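Local coordinates for protein alginate lyase, family PL7 (Zobellia galactanivorans, PDB 4BE3) that cleaves alginate as an exolytic lyase of family PL7, probably including poly(beta-D-mannuronate) among its substrates, at residues 41-54 and 289-301. Numbering follows the deposited sequence.
Sequences ENETDWVVFKTPNS and QYANGSYAEVWFK
Gln-289 spreads its side-chain amide against the backbone of Ser-54: a lone pair of OE1, lying in its carbonyl plane, receives Ser-54 N, while NE2 gives a nearly straight bond to Ser-54 O (2.8 Å, 177°). The next residue, Tyr-290, lays its ring over Lys-50, whose CE sits 3.6 Å from the ring centroid; Tyr-295, its CG wedged between its own N and carbonyl carbon (chi1 65°), offers Lys-50 a second ring face. The extended Lys-50 chain lies in the corner made by the two tyrosine faces, and NZ makes cation-pi contacts with both. From Ala-296 on to Phe-300, paired backbone bonds with Thr-51, Phe-49 and Val-47 make a regular antiparallel pair. Glu-297 OE1 lies 4.1 Å from Lys-50 NZ, and one water bridges the two atoms. Trp-299 presents one indole face to Val-48 CG2, its NE1 donates to Glu-297 OE2 (2.7 Å), and its CE3 meets Trp-46 CG at 3.5 Å. Replacing Trp-299 by alanine would probably open a gap beside Val-48 and Trp-46 and leave Glu-297 OE2 without its indole donor. Phe-300 CD1 meets Phe-49 CE1 on the other sheet face, and Lys-301 CB covers the Trp-46 face opposite Trp-299. In this concanavalin-like fold the pair is flanked by strands 36-41 and 80-90, while Phe-49 and Val-298 pack on Ala-260 of strand 260-262 in the other sheet.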
loop_
_atom_site.group_PDB
_atom_site.type_symbol
_atom_site.label_atom_id
_atom_site.label_comp_id
_atom_site.label_asym_id
_atom_site.label_seq_id
_atom_site.Cartn_x
_atom_site.Cartn_y
_atom_site.Cartn_z
ATOM N N GLU A 41 24.790 8.507 22.274
ATOM C CA GLU A 41 26.179 8.873 22.010
ATOM C C GLU A 41 26.387 10.345 21.670
ATOM O O GLU A 41 25.820 10.815 20.661
ATOM C CB GLU A 41 26.661 8.108 20.819
ATOM C CG GLU A 41 28.164 8.133 20.653
ATOM C CD GLU A 41 28.502 7.595 19.267
ATOM O OE1 GLU A 41 27.838 8.050 18.302
ATOM O OE2 GLU A 41 29.353 6.704 19.216
ATOM N N ASN A 42 27.190 11.077 22.498
ATOM C CA ASN A 42 27.177 12.608 22.500
ATOM C C ASN A 42 25.749 13.147 22.404
ATOM O O ASN A 42 24.998 12.949 23.330
ATOM C CB ASN A 42 28.075 13.221 21.399
ATOM C CG ASN A 42 29.326 12.375 21.147
ATOM O OD1 ASN A 42 30.067 12.091 22.083
ATOM N ND2 ASN A 42 29.538 11.925 19.896
ATOM N N GLU A 43 25.336 13.770 21.313
ATOM C CA GLU A 43 24.011 14.359 21.335
ATOM C C GLU A 43 22.949 13.626 20.541
ATOM O O GLU A 43 21.915 14.205 20.353
ATOM C CB GLU A 43 24.056 15.805 20.857
ATOM C CG GLU A 43 24.832 16.753 21.785
ATOM C CD GLU A 43 26.339 16.673 21.551
ATOM O OE1 GLU A 43 26.787 16.707 20.378
ATOM O OE2 GLU A 43 27.091 16.555 22.545
ATOM N N THR A 44 23.193 12.374 20.100
ATOM C CA THR A 44 22.209 11.590 19.307
ATOM C C THR A 44 21.873 10.235 19.958
ATOM O O THR A 44 22.720 9.561 20.495
ATOM C CB THR A 44 22.811 11.288 17.906
ATOM O OG1 THR A 44 23.301 12.506 17.385
ATOM C CG2 THR A 44 21.798 10.660 16.864
ATOM N N ASP A 45 20.600 9.844 19.858
ATOM C CA ASP A 45 20.179 8.508 20.264
ATOM C C ASP A 45 20.106 7.622 18.963
ATOM O O ASP A 45 19.674 8.139 17.915
ATOM C CB ASP A 45 18.818 8.618 20.865
ATOM C CG ASP A 45 18.890 9.357 22.262
ATOM O OD1 ASP A 45 19.771 8.995 23.055
ATOM O OD2 ASP A 45 18.072 10.234 22.480
ATOM N N TRP A 46 20.407 6.327 19.090
ATOM C CA TRP A 46 20.431 5.450 17.896
ATOM C C TRP A 46 19.690 4.192 18.260
ATOM O O TRP A 46 19.769 3.738 19.395
ATOM C CB TRP A 46 21.965 5.046 17.590
ATOM C CG TRP A 46 22.822 6.195 17.216
ATOM C CD1 TRP A 46 23.520 7.070 18.066
ATOM C CD2 TRP A 46 23.157 6.635 15.853
ATOM N NE1 TRP A 46 24.149 8.070 17.321
ATOM C CE2 TRP A 46 24.003 7.845 16.000
ATOM C CE3 TRP A 46 22.870 6.148 14.577
ATOM C CZ2 TRP A 46 24.491 8.554 14.890
ATOM C CZ3 TRP A 46 23.371 6.856 13.454
ATOM C CH2 TRP A 46 24.184 8.011 13.619
ATOM N N VAL A 47 19.020 3.589 17.283
ATOM C CA VAL A 47 18.417 2.352 17.467
ATOM C C VAL A 47 19.479 1.304 17.029
ATOM O O VAL A 47 19.959 1.421 15.848
ATOM C CB VAL A 47 17.220 2.215 16.523
ATOM C CG1 VAL A 47 16.655 0.828 16.669
ATOM C CG2 VAL A 47 16.160 3.344 16.852
ATOM N N VAL A 48 19.804 0.380 17.927
ATOM C CA VAL A 48 20.857 -0.572 17.634
ATOM C C VAL A 48 20.214 -1.832 17.206
ATOM O O VAL A 48 19.328 -2.323 17.915
ATOM C CB VAL A 48 21.718 -0.830 18.879
ATOM C CG1 VAL A 48 22.806 -1.929 18.665
ATOM C CG2 VAL A 48 22.443 0.426 19.356
ATOM N N PHE A 49 20.732 -2.499 16.131
ATOM C CA PHE A 49 20.336 -3.806 15.846
ATOM C C PHE A 49 21.644 -4.639 15.923
ATOM O O PHE A 49 22.663 -4.264 15.205
ATOM C CB PHE A 49 19.882 -3.900 14.369
ATOM C CG PHE A 49 18.590 -3.093 14.120
ATOM C CD1 PHE A 49 18.659 -1.719 13.906
ATOM C CD2 PHE A 49 17.345 -3.766 14.117
ATOM C CE1 PHE A 49 17.451 -0.934 13.751
ATOM C CE2 PHE A 49 16.155 -3.034 13.906
ATOM C CZ PHE A 49 16.234 -1.637 13.692
ATOM N N LYS A 50 21.633 -5.678 16.746
ATOM C CA LYS A 50 22.880 -6.423 16.945
ATOM C C LYS A 50 22.488 -7.879 16.787
ATOM O O LYS A 50 21.379 -8.311 17.228
ATOM C CB LYS A 50 23.390 -6.096 18.297
ATOM C CG LYS A 50 24.794 -6.800 18.582
ATOM C CD LYS A 50 25.207 -6.507 20.041
ATOM C CE LYS A 50 26.640 -7.059 20.195
ATOM N NZ LYS A 50 27.213 -6.636 21.513
ATOM N N THR A 51 23.320 -8.647 16.083
ATOM C CA THR A 51 22.970 -10.056 15.900
ATOM C C THR A 51 24.262 -10.905 15.757
ATOM O O THR A 51 25.207 -10.466 15.103
ATOM C CB THR A 51 22.085 -10.215 14.633
ATOM O OG1 THR A 51 21.757 -11.581 14.405
ATOM C CG2 THR A 51 22.837 -9.723 13.313
ATOM N N PRO A 52 24.232 -12.122 16.241
ATOM C CA PRO A 52 25.496 -12.907 16.102
ATOM C C PRO A 52 25.550 -13.540 14.720
ATOM O O PRO A 52 24.569 -13.464 13.934
ATOM C CB PRO A 52 25.257 -14.037 17.204
ATOM C CG PRO A 52 23.727 -14.273 17.092
ATOM C CD PRO A 52 23.203 -12.871 16.990
ATOM N N ASN A 53 26.690 -14.207 14.426
ATOM C CA ASN A 53 26.781 -14.902 13.181
ATOM C C ASN A 53 25.888 -16.168 13.115
ATOM O O ASN A 53 25.396 -16.540 12.067
ATOM C CB ASN A 53 28.303 -15.400 13.101
ATOM C CG ASN A 53 29.297 -14.278 12.722
ATOM O OD1 ASN A 53 28.927 -13.114 12.467
ATOM N ND2 ASN A 53 30.638 -14.681 12.706
ATOM N N SER A 54 25.662 -16.793 14.309
ATOM C CA SER A 54 24.834 -17.953 14.313
ATOM C C SER A 54 23.885 -17.869 15.546
ATOM O O SER A 54 24.332 -17.984 16.682
ATOM C CB SER A 54 25.757 -19.215 14.320
ATOM O OG SER A 54 24.947 -20.340 14.551
ATOM N N GLN A 289 30.023 -15.563 20.886
ATOM C CA GLN A 289 30.181 -14.853 19.599
ATOM C C GLN A 289 30.300 -13.335 19.875
ATOM O O GLN A 289 31.136 -12.643 19.338
ATOM C CB GLN A 289 28.922 -15.141 18.736
ATOM C CG GLN A 289 29.007 -16.602 18.196
ATOM C CD GLN A 289 27.741 -16.865 17.429
ATOM O OE1 GLN A 289 27.693 -16.509 16.264
ATOM N NE2 GLN A 289 26.711 -17.448 18.049
ATOM N N TYR A 290 29.497 -12.833 20.790
ATOM C CA TYR A 290 29.583 -11.424 21.098
ATOM C C TYR A 290 30.898 -10.997 21.715
ATOM O O TYR A 290 31.294 -9.843 21.600
ATOM C CB TYR A 290 28.417 -10.928 22.005
ATOM C CG TYR A 290 27.112 -10.690 21.242
ATOM C CD1 TYR A 290 27.035 -10.983 19.882
ATOM C CD2 TYR A 290 25.930 -10.389 21.936
ATOM C CE1 TYR A 290 25.762 -10.803 19.177
ATOM C CE2 TYR A 290 24.707 -10.219 21.311
ATOM C CZ TYR A 290 24.627 -10.326 19.935
ATOM O OH TYR A 290 23.384 -10.142 19.348
ATOM N N ALA A 291 31.528 -11.910 22.462
ATOM C CA ALA A 291 32.776 -11.602 23.103
ATOM C C ALA A 291 33.937 -11.753 22.173
ATOM O O ALA A 291 35.077 -11.325 22.485
ATOM C CB ALA A 291 32.972 -12.550 24.336
ATOM N N ASN A 292 33.705 -12.343 21.011
ATOM C CA ASN A 292 34.912 -12.626 20.124
ATOM C C ASN A 292 34.686 -12.076 18.691
ATOM O O ASN A 292 35.275 -12.599 17.718
ATOM C CB ASN A 292 35.121 -14.152 20.042
ATOM C CG ASN A 292 35.679 -14.715 21.372
ATOM O OD1 ASN A 292 34.925 -15.169 22.256
ATOM N ND2 ASN A 292 36.941 -14.534 21.568
ATOM N N GLY A 293 33.854 -11.050 18.524
ATOM C CA GLY A 293 33.786 -10.431 17.195
ATOM C C GLY A 293 32.884 -11.124 16.181
ATOM O O GLY A 293 32.911 -10.732 15.007
ATOM N N SER A 294 32.163 -12.156 16.571
ATOM C CA SER A 294 31.404 -12.954 15.635
ATOM C C SER A 294 29.945 -12.418 15.632
ATOM O O SER A 294 28.955 -13.137 15.933
ATOM C CB SER A 294 31.458 -14.405 16.068
ATOM O OG SER A 294 32.691 -14.960 15.712
ATOM N N TYR A 295 29.826 -11.170 15.164
ATOM C CA TYR A 295 28.487 -10.567 15.090
ATOM C C TYR A 295 28.508 -9.336 14.232
ATOM O O TYR A 295 29.594 -8.830 13.807
ATOM C CB TYR A 295 28.039 -10.131 16.526
ATOM C CG TYR A 295 28.887 -9.036 17.125
ATOM C CD1 TYR A 295 30.060 -9.319 17.790
ATOM C CD2 TYR A 295 28.471 -7.693 17.046
ATOM C CE1 TYR A 295 30.842 -8.327 18.392
ATOM C CE2 TYR A 295 29.275 -6.660 17.632
ATOM C CZ TYR A 295 30.425 -7.005 18.297
ATOM O OH TYR A 295 31.181 -6.002 18.899
ATOM N N ALA A 296 27.266 -8.828 13.931
ATOM C CA ALA A 296 27.215 -7.603 13.214
ATOM C C ALA A 296 26.359 -6.652 14.050
ATOM O O ALA A 296 25.512 -7.098 14.819
ATOM C CB ALA A 296 26.449 -7.879 11.872
ATOM N N GLU A 297 26.583 -5.368 13.884
ATOM C CA GLU A 297 25.871 -4.421 14.678
ATOM C C GLU A 297 25.710 -3.114 13.904
ATOM O O GLU A 297 26.687 -2.590 13.325
ATOM C CB GLU A 297 26.746 -4.126 15.946
ATOM C CG GLU A 297 26.001 -3.049 16.865
ATOM C CD GLU A 297 26.756 -2.804 18.159
ATOM O OE1 GLU A 297 27.486 -3.765 18.601
ATOM O OE2 GLU A 297 26.671 -1.694 18.777
ATOM N N VAL A 298 24.492 -2.604 13.796
ATOM C CA VAL A 298 24.244 -1.493 12.847
ATOM C C VAL A 298 23.326 -0.511 13.685
ATOM O O VAL A 298 22.389 -1.017 14.356
ATOM C CB VAL A 298 23.394 -1.988 11.682
ATOM C CG1 VAL A 298 23.149 -0.824 10.670
ATOM C CG2 VAL A 298 24.158 -3.150 10.870
ATOM N N TRP A 299 23.626 0.781 13.603
ATOM C CA TRP A 299 22.861 1.770 14.368
ATOM C C TRP A 299 22.130 2.657 13.453
ATOM O O TRP A 299 22.676 3.092 12.448
ATOM C CB TRP A 299 23.833 2.616 15.138
ATOM C CG TRP A 299 24.540 1.951 16.258
ATOM C CD1 TRP A 299 24.706 0.556 16.570
ATOM C CD2 TRP A 299 25.256 2.647 17.272
ATOM N NE1 TRP A 299 25.471 0.430 17.707
ATOM C CE2 TRP A 299 25.840 1.650 18.153
ATOM C CE3 TRP A 299 25.497 4.025 17.517
ATOM C CZ2 TRP A 299 26.619 2.008 19.292
ATOM C CZ3 TRP A 299 26.283 4.374 18.666
ATOM C CH2 TRP A 299 26.861 3.386 19.487
ATOM N N PHE A 300 20.853 2.939 13.716
ATOM C CA PHE A 300 20.129 3.781 12.800
ATOM C C PHE A 300 19.689 4.990 13.530
ATOM O O PHE A 300 19.220 4.876 14.722
ATOM C CB PHE A 300 18.835 3.070 12.328
ATOM C CG PHE A 300 19.088 1.985 11.302
ATOM C CD1 PHE A 300 19.597 0.764 11.727
ATOM C CD2 PHE A 300 18.811 2.289 9.953
ATOM C CE1 PHE A 300 19.793 -0.243 10.790
ATOM C CE2 PHE A 300 19.060 1.238 8.993
ATOM C CZ PHE A 300 19.611 0.053 9.449
ATOM N N LYS A 301 19.758 6.128 12.889
ATOM C CA LYS A 301 19.130 7.273 13.624
ATOM C C LYS A 301 17.854 7.732 12.908
ATOM O O LYS A 301 17.103 8.590 13.390
ATOM C CB LYS A 301 20.113 8.409 13.744
ATOM C CG LYS A 301 20.490 9.020 12.481
ATOM C CD LYS A 301 21.219 10.220 13.019
ATOM C CE LYS A 301 21.245 11.368 12.070
ATOM N NZ LYS A 301 22.477 12.150 12.426
HETATM O O HOH W 1 17.685 9.576 16.434
HETATM O O HOH W 2 28.087 -4.167 21.152
HETATM O O HOH W 3 29.731 -7.504 21.969
#